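PDB 7BOB: endo-beta-mannanase from Opitutaceae bacterium TAV5, which probably releases mannose units from the ends of beta-1,4-linked mannan chains, as a homotrimeric exo-beta-1,4-mannosidase of glycoside hydrolase family 5. Local coordinates for residues Ile414-Leu419 with Asp557-Phe562; Gly489-Asp494 with Glu524-Gln529. All blocks are in the same frame, centred on the assembly; numbering follows the deposited sequence.

Contact 1 (Ile414-Leu419 with Asp557-Phe562); sequences ILAHHL and DVEASF
Asp557 O is gripped by two donors of one residue, Ser561. The backbone N of Ser561 lies 2.8 Å from Asp557 O, closing the first helical turn. Ser561 OG, 2.6 Å from Asp557 O, arrives 50° out of the carbonyl plane. Asp557 is also the N-cap, its OD1 accepting from Ala560 N from above the carboxylate plane, while OD2 forms a salt bridge with Arg412, on the partner helix 406-422. The helix thus anchored lies across helix 406-422 at 88°, the two axes 10.2 Å apart; the helices belong to the C-terminal alpha/beta domain, where Ala416 and Glu559 both touch Thr448 of strand 444-448 in its mainly parallel sheet. At this near-perpendicular crossing a small patch carries the contact. Leu415 holds CG anti to its backbone N (chi1 -179°), so that CD2 reaches Phe562 CB at 3.8 Å, the two side chains crossing at about a right angle, and also rests near the carbonyl oxygen of Glu559. One turn on, Leu419 CD1 approaches Phe562 CD2 obliquely at 4.0 Å; Trp576 stacks on the same ring. Glu559 bends at chi2, and its OE2 comes within 4.1 Å of Ala416 CB. That buried oxygen is satisfied by hydrogen bonds with Tyr580 and His473.

Contact 2 (Gly489-Asp494 with Glu524-Gln529); sequences GAEIAD and EPRGAQ
Glu491 sets CG anti to its carbonyl carbon (chi1 -82°) and runs extended beyond it, whereas Arg526, with the same choice at chi1, folds at chi2 (-76°) and again at chi3, so its guanidinium turns back to the carboxylate. The resulting salt bridge joins Glu491 OE1 to Arg526 NH1 at 2.7 Å. It is one-pronged: Glu491 OE2 stays 3.7 Å from Arg526 NH1, and the two planar groups stand 85° apart, which excludes a coplanar two-pronged pairing. OE2 instead lies alongside the Arg526 methylene CG. This pair sits on one end of a two-stranded antiparallel ribbon, strands 490-496 and 520-525. Glu491 and Glu524 form a hydrogen-bonded pair, Glu491 N giving to Glu524 O at 3.0 Å and Glu524 N to Glu491 O at 2.8 Å, both nearly straight and in the carbonyl planes. Ala490 and Pro525 follow as a non-hydrogen-bonded pair with CA atoms 4.2 Å apart. Farther along, Ala493 and Asp494 both face Arg522, a classic beta bulge. At the other end Gly489 O accepts twice: Ala528 N lies on a lone pair in the carbonyl plane, and Arg526 N comes from above that plane. Gly489, just past helix 482-488, has positive phi, and a CB there would collide with Ala528 CB, 2.8 Å away. An alanine in place of Glu491 would probably leave the Arg526 guanidinium less firmly placed, since the salt bridge and the carboxylate's contact with CG would go. Glu491 OE1 also accepts a weak hydrogen bond from Ala290 N of the second subunit, where Glu524 packs on Ala290 too.

Overall arrangement
Contact 2 is nested within the chain loop closed by contact 1, yet their centres lie 25 Å apart and their nearest atoms about 14 Å, so they do not touch. Contact 1 is core: its five touching residues are all buried, its centre lies about 18 Å from the centre of the chain, and the two segments meet mostly through apolar side chains. The centre of contact 2 lies about 38 Å from it; this contact is partly buried and joins two strands and the turn that follows one of them through backbone hydrogen bonds and a charge pair. They share no helix or strand. Helix 406-422 faces helix 258-272 of the same chain, whereas the ribbon meets a second subunit of the trimer.

Contact 1 (Ile414-Leu419 with Asp557-Phe562)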
ATOM      1  N   ILE A 414      19.008  -6.891 -13.677  1.00 44.55           N
ATOM      2  CA  ILE A 414      18.510  -7.761 -14.741  1.00 41.75           C
ATOM      3  C   ILE A 414      18.664  -7.081 -16.096  1.00 45.39           C
ATOM      4  O   ILE A 414      19.153  -7.679 -17.065  1.00 46.43           O
ATOM      5  CB  ILE A 414      17.050  -8.155 -14.470  1.00 42.71           C
ATOM      6  CG1 ILE A 414      16.996  -9.250 -13.398  1.00 44.94           C
ATOM      7  CG2 ILE A 414      16.362  -8.588 -15.763  1.00 40.83           C
ATOM      8  CD1 ILE A 414      15.596  -9.520 -12.844  1.00 39.57           C
ATOM      9  N   LEU A 415      18.276  -5.808 -16.169  1.00 41.08           N
ATOM     10  CA  LEU A 415      18.277  -5.081 -17.431  1.00 43.57           C
ATOM     11  C   LEU A 415      19.692  -4.759 -17.873  1.00 44.65           C
ATOM     12  O   LEU A 415      20.033  -4.912 -19.052  1.00 49.91           O
ATOM     13  CB  LEU A 415      17.464  -3.787 -17.299  1.00 43.94           C
ATOM     14  CG  LEU A 415      17.404  -3.000 -18.603  1.00 42.33           C
ATOM     15  CD1 LEU A 415      16.536  -3.719 -19.620  1.00 42.81           C
ATOM     16  CD2 LEU A 415      16.891  -1.601 -18.357  1.00 44.50           C
ATOM     17  N   ALA A 416      20.526  -4.275 -16.950  1.00 45.14           N
ATOM     18  CA  ALA A 416      21.918  -4.025 -17.303  1.00 44.05           C
ATOM     19  C   ALA A 416      22.581  -5.308 -17.790  1.00 47.95           C
ATOM     20  O   ALA A 416      23.296  -5.298 -18.797  1.00 48.45           O
ATOM     21  CB  ALA A 416      22.672  -3.444 -16.112  1.00 44.71           C
ATOM     22  N   HIS A 417      22.320  -6.429 -17.102  1.00 45.70           N
ATOM     23  CA  HIS A 417      22.890  -7.716 -17.486  1.00 46.71           C
ATOM     24  C   HIS A 417      22.480  -8.095 -18.901  1.00 48.39           C
ATOM     25  O   HIS A 417      23.314  -8.535 -19.701  1.00 51.09           O
ATOM     26  CB  HIS A 417      22.443  -8.791 -16.496  1.00 45.42           C
ATOM     27  CG  HIS A 417      22.895 -10.172 -16.849  1.00 48.00           C
ATOM     28  ND1 HIS A 417      22.060 -11.104 -17.429  1.00 47.92           N
ATOM     29  CD2 HIS A 417      24.090 -10.790 -16.681  1.00 46.53           C
ATOM     30  CE1 HIS A 417      22.717 -12.236 -17.602  1.00 51.65           C
ATOM     31  NE2 HIS A 417      23.954 -12.069 -17.164  1.00 53.90           N
ATOM     32  N   HIS A 418      21.200  -7.911 -19.236  1.00 48.21           N
ATOM     33  CA  HIS A 418      20.729  -8.267 -20.572  1.00 49.31           C
ATOM     34  C   HIS A 418      21.290  -7.319 -21.634  1.00 53.21           C
ATOM     35  O   HIS A 418      21.696  -7.760 -22.720  1.00 50.47           O
ATOM     36  CB  HIS A 418      19.205  -8.265 -20.608  1.00 47.26           C
ATOM     37  CG  HIS A 418      18.632  -8.081 -21.978  1.00 50.91           C
ATOM     38  ND1 HIS A 418      18.749  -9.034 -22.973  1.00 51.39           N
ATOM     39  CD2 HIS A 418      17.945  -7.048 -22.525  1.00 47.00           C
ATOM     40  CE1 HIS A 418      18.153  -8.599 -24.069  1.00 48.54           C
ATOM     41  NE2 HIS A 418      17.649  -7.400 -23.820  1.00 51.32           N
ATOM     42  N   LEU A 419      21.324  -6.016 -21.337  1.00 48.16           N
ATOM     43  CA  LEU A 419      21.763  -5.051 -22.334  1.00 47.49           C
ATOM     44  C   LEU A 419      23.263  -5.153 -22.568  1.00 52.79           C
ATOM     45  O   LEU A 419      23.723  -4.952 -23.695  1.00 51.70           O
ATOM     46  CB  LEU A 419      21.379  -3.626 -21.915  1.00 44.59           C
ATOM     47  CG  LEU A 419      19.882  -3.291 -21.791  1.00 48.87           C
ATOM     48  CD1 LEU A 419      19.665  -1.878 -21.204  1.00 45.02           C
ATOM     49  CD2 LEU A 419      19.135  -3.440 -23.120  1.00 48.30           C
ATOM     50  N   ASP A 557      19.538   8.192 -13.357  1.00 53.89           N
ATOM     51  CA  ASP A 557      19.240   6.789 -13.075  1.00 48.88           C
ATOM     52  C   ASP A 557      18.971   6.087 -14.401  1.00 48.92           C
ATOM     53  O   ASP A 557      17.823   5.942 -14.836  1.00 47.83           O
ATOM     54  CB  ASP A 557      18.067   6.670 -12.112  1.00 50.69           C
ATOM     55  CG  ASP A 557      17.924   5.279 -11.548  1.00 51.55           C
ATOM     56  OD1 ASP A 557      18.455   4.319 -12.171  1.00 51.69           O
ATOM     57  OD2 ASP A 557      17.263   5.141 -10.501  1.00 50.25           O
ATOM     58  N   VAL A 558      20.055   5.609 -15.025  1.00 49.06           N
ATOM     59  CA  VAL A 558      19.998   5.051 -16.380  1.00 47.63           C
ATOM     60  C   VAL A 558      19.007   3.894 -16.449  1.00 47.63           C
ATOM     61  O   VAL A 558      18.050   3.902 -17.237  1.00 46.72           O
ATOM     62  CB  VAL A 558      21.407   4.617 -16.828  1.00 52.97           C
ATOM     63  CG1 VAL A 558      21.386   3.962 -18.212  1.00 47.76           C
ATOM     64  CG2 VAL A 558      22.353   5.812 -16.803  1.00 49.74           C
ATOM     65  N   GLU A 559      19.219   2.880 -15.612  1.00 45.97           N
ATOM     66  CA  GLU A 559      18.399   1.685 -15.714  1.00 45.98           C
ATOM     67  C   GLU A 559      16.936   1.983 -15.428  1.00 49.17           C
ATOM     68  O   GLU A 559      16.050   1.453 -16.110  1.00 48.86           O
ATOM     69  CB  GLU A 559      18.938   0.605 -14.782  1.00 49.61           C
ATOM     70  CG  GLU A 559      20.245  -0.001 -15.295  1.00 50.27           C
ATOM     71  CD  GLU A 559      21.446   0.871 -14.957  1.00 46.63           C
ATOM     72  OE1 GLU A 559      21.293   1.846 -14.190  1.00 48.20           O
ATOM     73  OE2 GLU A 559      22.541   0.561 -15.441  1.00 48.95           O
ATOM     74  N   ALA A 560      16.663   2.846 -14.441  1.00 46.84           N
ATOM     75  CA  ALA A 560      15.281   3.207 -14.158  1.00 49.55           C
ATOM     76  C   ALA A 560      14.667   3.938 -15.345  1.00 49.75           C
ATOM     77  O   ALA A 560      13.549   3.615 -15.772  1.00 52.01           O
ATOM     78  CB  ALA A 560      15.197   4.063 -12.886  1.00 45.39           C
ATOM     79  N   SER A 561      15.386   4.932 -15.891  1.00 48.50           N
ATOM     80  CA  SER A 561      14.897   5.642 -17.073  1.00 50.51           C
ATOM     81  C   SER A 561      14.562   4.678 -18.202  1.00 48.71           C
ATOM     82  O   SER A 561      13.478   4.748 -18.788  1.00 50.48           O
ATOM     83  CB  SER A 561      15.916   6.687 -17.551  1.00 53.02           C
ATOM     84  OG  SER A 561      16.450   7.475 -16.499  1.00 53.40           O
ATOM     85  N   PHE A 562      15.486   3.783 -18.521  1.00 45.10           N
ATOM     86  CA  PHE A 562      15.197   2.782 -19.540  1.00 48.54           C
ATOM     87  C   PHE A 562      13.968   1.946 -19.170  1.00 52.06           C
ATOM     88  O   PHE A 562      13.087   1.709 -20.010  1.00 50.47           O
ATOM     89  CB  PHE A 562      16.411   1.888 -19.736  1.00 48.46           C
ATOM     90  CG  PHE A 562      17.588   2.581 -20.380  1.00 50.69           C
ATOM     91  CD1 PHE A 562      17.462   3.862 -20.916  1.00 46.15           C
ATOM     92  CD2 PHE A 562      18.809   1.932 -20.483  1.00 47.06           C
ATOM     93  CE1 PHE A 562      18.527   4.466 -21.499  1.00 48.76           C
ATOM     94  CE2 PHE A 562      19.881   2.537 -21.068  1.00 50.17           C
ATOM     95  CZ  PHE A 562      19.743   3.820 -21.583  1.00 49.32           C
TER

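Contact 2 (Gly489-Asp494 with Glu524-Gln529)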
ATOM      1  N   GLY A 489      35.035  13.057  -8.664  1.00 50.43           N
ATOM      2  CA  GLY A 489      35.745  14.205  -9.183  1.00 52.69           C
ATOM      3  C   GLY A 489      34.928  15.478  -9.292  1.00 56.42           C
ATOM      4  O   GLY A 489      35.193  16.295 -10.179  1.00 51.02           O
ATOM      5  N   ALA A 490      33.948  15.679  -8.410  1.00 54.19           N
ATOM      6  CA  ALA A 490      33.016  16.792  -8.488  1.00 54.60           C
ATOM      7  C   ALA A 490      32.298  16.911  -7.149  1.00 53.37           C
ATOM      8  O   ALA A 490      32.165  15.925  -6.425  1.00 52.75           O
ATOM      9  CB  ALA A 490      32.011  16.595  -9.624  1.00 52.56           C
ATOM     10  N   GLU A 491      31.888  18.128  -6.813  1.00 51.14           N
ATOM     11  CA  GLU A 491      31.121  18.438  -5.616  1.00 56.50           C
ATOM     12  C   GLU A 491      29.707  18.851  -6.004  1.00 55.62           C
ATOM     13  O   GLU A 491      29.471  19.349  -7.111  1.00 53.78           O
ATOM     14  CB  GLU A 491      31.769  19.577  -4.825  1.00 57.57           C
ATOM     15  CG  GLU A 491      32.899  19.154  -3.935  1.00 60.02           C
ATOM     16  CD  GLU A 491      33.830  20.301  -3.612  1.00 59.08           C
ATOM     17  OE1 GLU A 491      33.417  21.469  -3.758  1.00 60.11           O
ATOM     18  OE2 GLU A 491      34.985  20.033  -3.223  1.00 67.61           O
ATOM     19  N   ILE A 492      28.773  18.660  -5.072  1.00 51.96           N
ATOM     20  CA  ILE A 492      27.402  19.125  -5.261  1.00 54.16           C
ATOM     21  C   ILE A 492      27.348  20.609  -4.928  1.00 54.81           C
ATOM     22  O   ILE A 492      27.626  21.011  -3.788  1.00 52.94           O
ATOM     23  CB  ILE A 492      26.404  18.344  -4.393  1.00 50.29           C
ATOM     24  CG1 ILE A 492      26.423  16.844  -4.719  1.00 53.76           C
ATOM     25  CG2 ILE A 492      25.007  18.883  -4.607  1.00 49.32           C
ATOM     26  CD1 ILE A 492      25.476  16.008  -3.801  1.00 52.34           C
ATOM     27  N   ALA A 493      26.982  21.425  -5.917  1.00 51.25           N
ATOM     28  CA  ALA A 493      26.805  22.850  -5.671  1.00 49.58           C
ATOM     29  C   ALA A 493      25.407  23.168  -5.175  1.00 51.97           C
ATOM     30  O   ALA A 493      25.237  24.033  -4.309  1.00 52.66           O
ATOM     31  CB  ALA A 493      27.099  23.652  -6.936  1.00 51.24           C
ATOM     32  N   ASP A 494      24.403  22.476  -5.703  1.00 53.73           N
ATOM     33  CA  ASP A 494      23.018  22.669  -5.296  1.00 53.30           C
ATOM     34  C   ASP A 494      22.206  21.520  -5.864  1.00 52.09           C
ATOM     35  O   ASP A 494      22.659  20.811  -6.768  1.00 50.04           O
ATOM     36  CB  ASP A 494      22.451  24.013  -5.794  1.00 47.14           C
ATOM     37  CG  ASP A 494      21.098  24.366  -5.163  1.00 50.63           C
ATOM     38  OD1 ASP A 494      20.686  23.704  -4.177  1.00 53.68           O
ATOM     39  OD2 ASP A 494      20.433  25.304  -5.655  1.00 48.44           O
ATOM     40  N   GLU A 524      29.814  20.851  -9.421  1.00 56.51           N
ATOM     41  CA  GLU A 524      30.968  21.656  -9.795  1.00 59.58           C
ATOM     42  C   GLU A 524      32.165  20.729  -9.968  1.00 59.72           C
ATOM     43  O   GLU A 524      32.500  19.986  -9.028  1.00 58.26           O
ATOM     44  CB  GLU A 524      31.262  22.717  -8.736  1.00 62.67           C
ATOM     45  CG  GLU A 524      32.223  23.796  -9.180  1.00 64.88           C
ATOM     46  CD  GLU A 524      31.595  24.732 -10.187  1.00 70.57           C
ATOM     47  OE1 GLU A 524      30.412  25.131  -9.991  1.00 70.39           O
ATOM     48  OE2 GLU A 524      32.290  25.056 -11.179  1.00 71.81           O
ATOM     49  N   PRO A 525      32.821  20.709 -11.130  1.00 58.27           N
ATOM     50  CA  PRO A 525      33.975  19.812 -11.310  1.00 59.18           C
ATOM     51  C   PRO A 525      35.124  20.136 -10.359  1.00 57.06           C
ATOM     52  O   PRO A 525      35.452  21.293 -10.118  1.00 52.56           O
ATOM     53  CB  PRO A 525      34.359  20.041 -12.773  1.00 55.53           C
ATOM     54  CG  PRO A 525      33.041  20.369 -13.436  1.00 56.48           C
ATOM     55  CD  PRO A 525      32.324  21.230 -12.417  1.00 56.04           C
ATOM     56  N   ARG A 526      35.706  19.088  -9.774  1.00 57.29           N
ATOM     57  CA  ARG A 526      36.855  19.218  -8.875  1.00 58.72           C
ATOM     58  C   ARG A 526      37.816  18.079  -9.214  1.00 62.67           C
ATOM     59  O   ARG A 526      38.123  17.205  -8.402  1.00 63.18           O
ATOM     60  CB  ARG A 526      36.457  19.197  -7.396  1.00 58.22           C
ATOM     61  CG  ARG A 526      35.651  20.433  -6.921  1.00 65.71           C
ATOM     62  CD  ARG A 526      36.525  21.692  -6.723  1.00 68.59           C
ATOM     63  NE  ARG A 526      35.829  22.953  -7.043  1.00 70.45           N
ATOM     64  CZ  ARG A 526      35.164  23.703  -6.157  1.00 71.52           C
ATOM     65  NH1 ARG A 526      35.092  23.312  -4.889  1.00 68.04           N
ATOM     66  NH2 ARG A 526      34.569  24.846  -6.532  1.00 74.67           N
ATOM     67  N   GLY A 527      38.278  18.081 -10.466  1.00 57.91           N
ATOM     68  CA  GLY A 527      39.127  17.037 -11.004  1.00 60.17           C
ATOM     69  C   GLY A 527      38.530  16.339 -12.209  1.00 61.94           C
ATOM     70  O   GLY A 527      39.268  15.918 -13.105  1.00 57.98           O
ATOM     71  N   ALA A 528      37.209  16.212 -12.253  1.00 57.00           N
ATOM     72  CA  ALA A 528      36.607  15.485 -13.358  1.00 58.42           C
ATOM     73  C   ALA A 528      36.465  16.380 -14.582  1.00 60.20           C
ATOM     74  O   ALA A 528      36.324  17.604 -14.480  1.00 58.71           O
ATOM     75  CB  ALA A 528      35.241  14.920 -12.968  1.00 54.31           C
ATOM     76  N   GLN A 529      36.511  15.743 -15.747  1.00 60.19           N
ATOM     77  CA  GLN A 529      36.180  16.354 -17.023  1.00 59.25           C
ATOM     78  C   GLN A 529      34.715  16.101 -17.342  1.00 57.82           C
ATOM     79  O   GLN A 529      34.145  15.073 -16.964  1.00 58.62           O
ATOM     80  CB  GLN A 529      37.044  15.779 -18.154  1.00 62.60           C
ATOM     81  CG  GLN A 529      38.580  15.949 -18.007  1.00 66.57           C
ATOM     82  CD  GLN A 529      39.227  14.992 -16.989  1.00 71.43           C
ATOM     83  OE1 GLN A 529      39.523  15.390 -15.856  1.00 76.89           O
ATOM     84  NE2 GLN A 529      39.461  13.731 -17.397  1.00 71.00           N
TER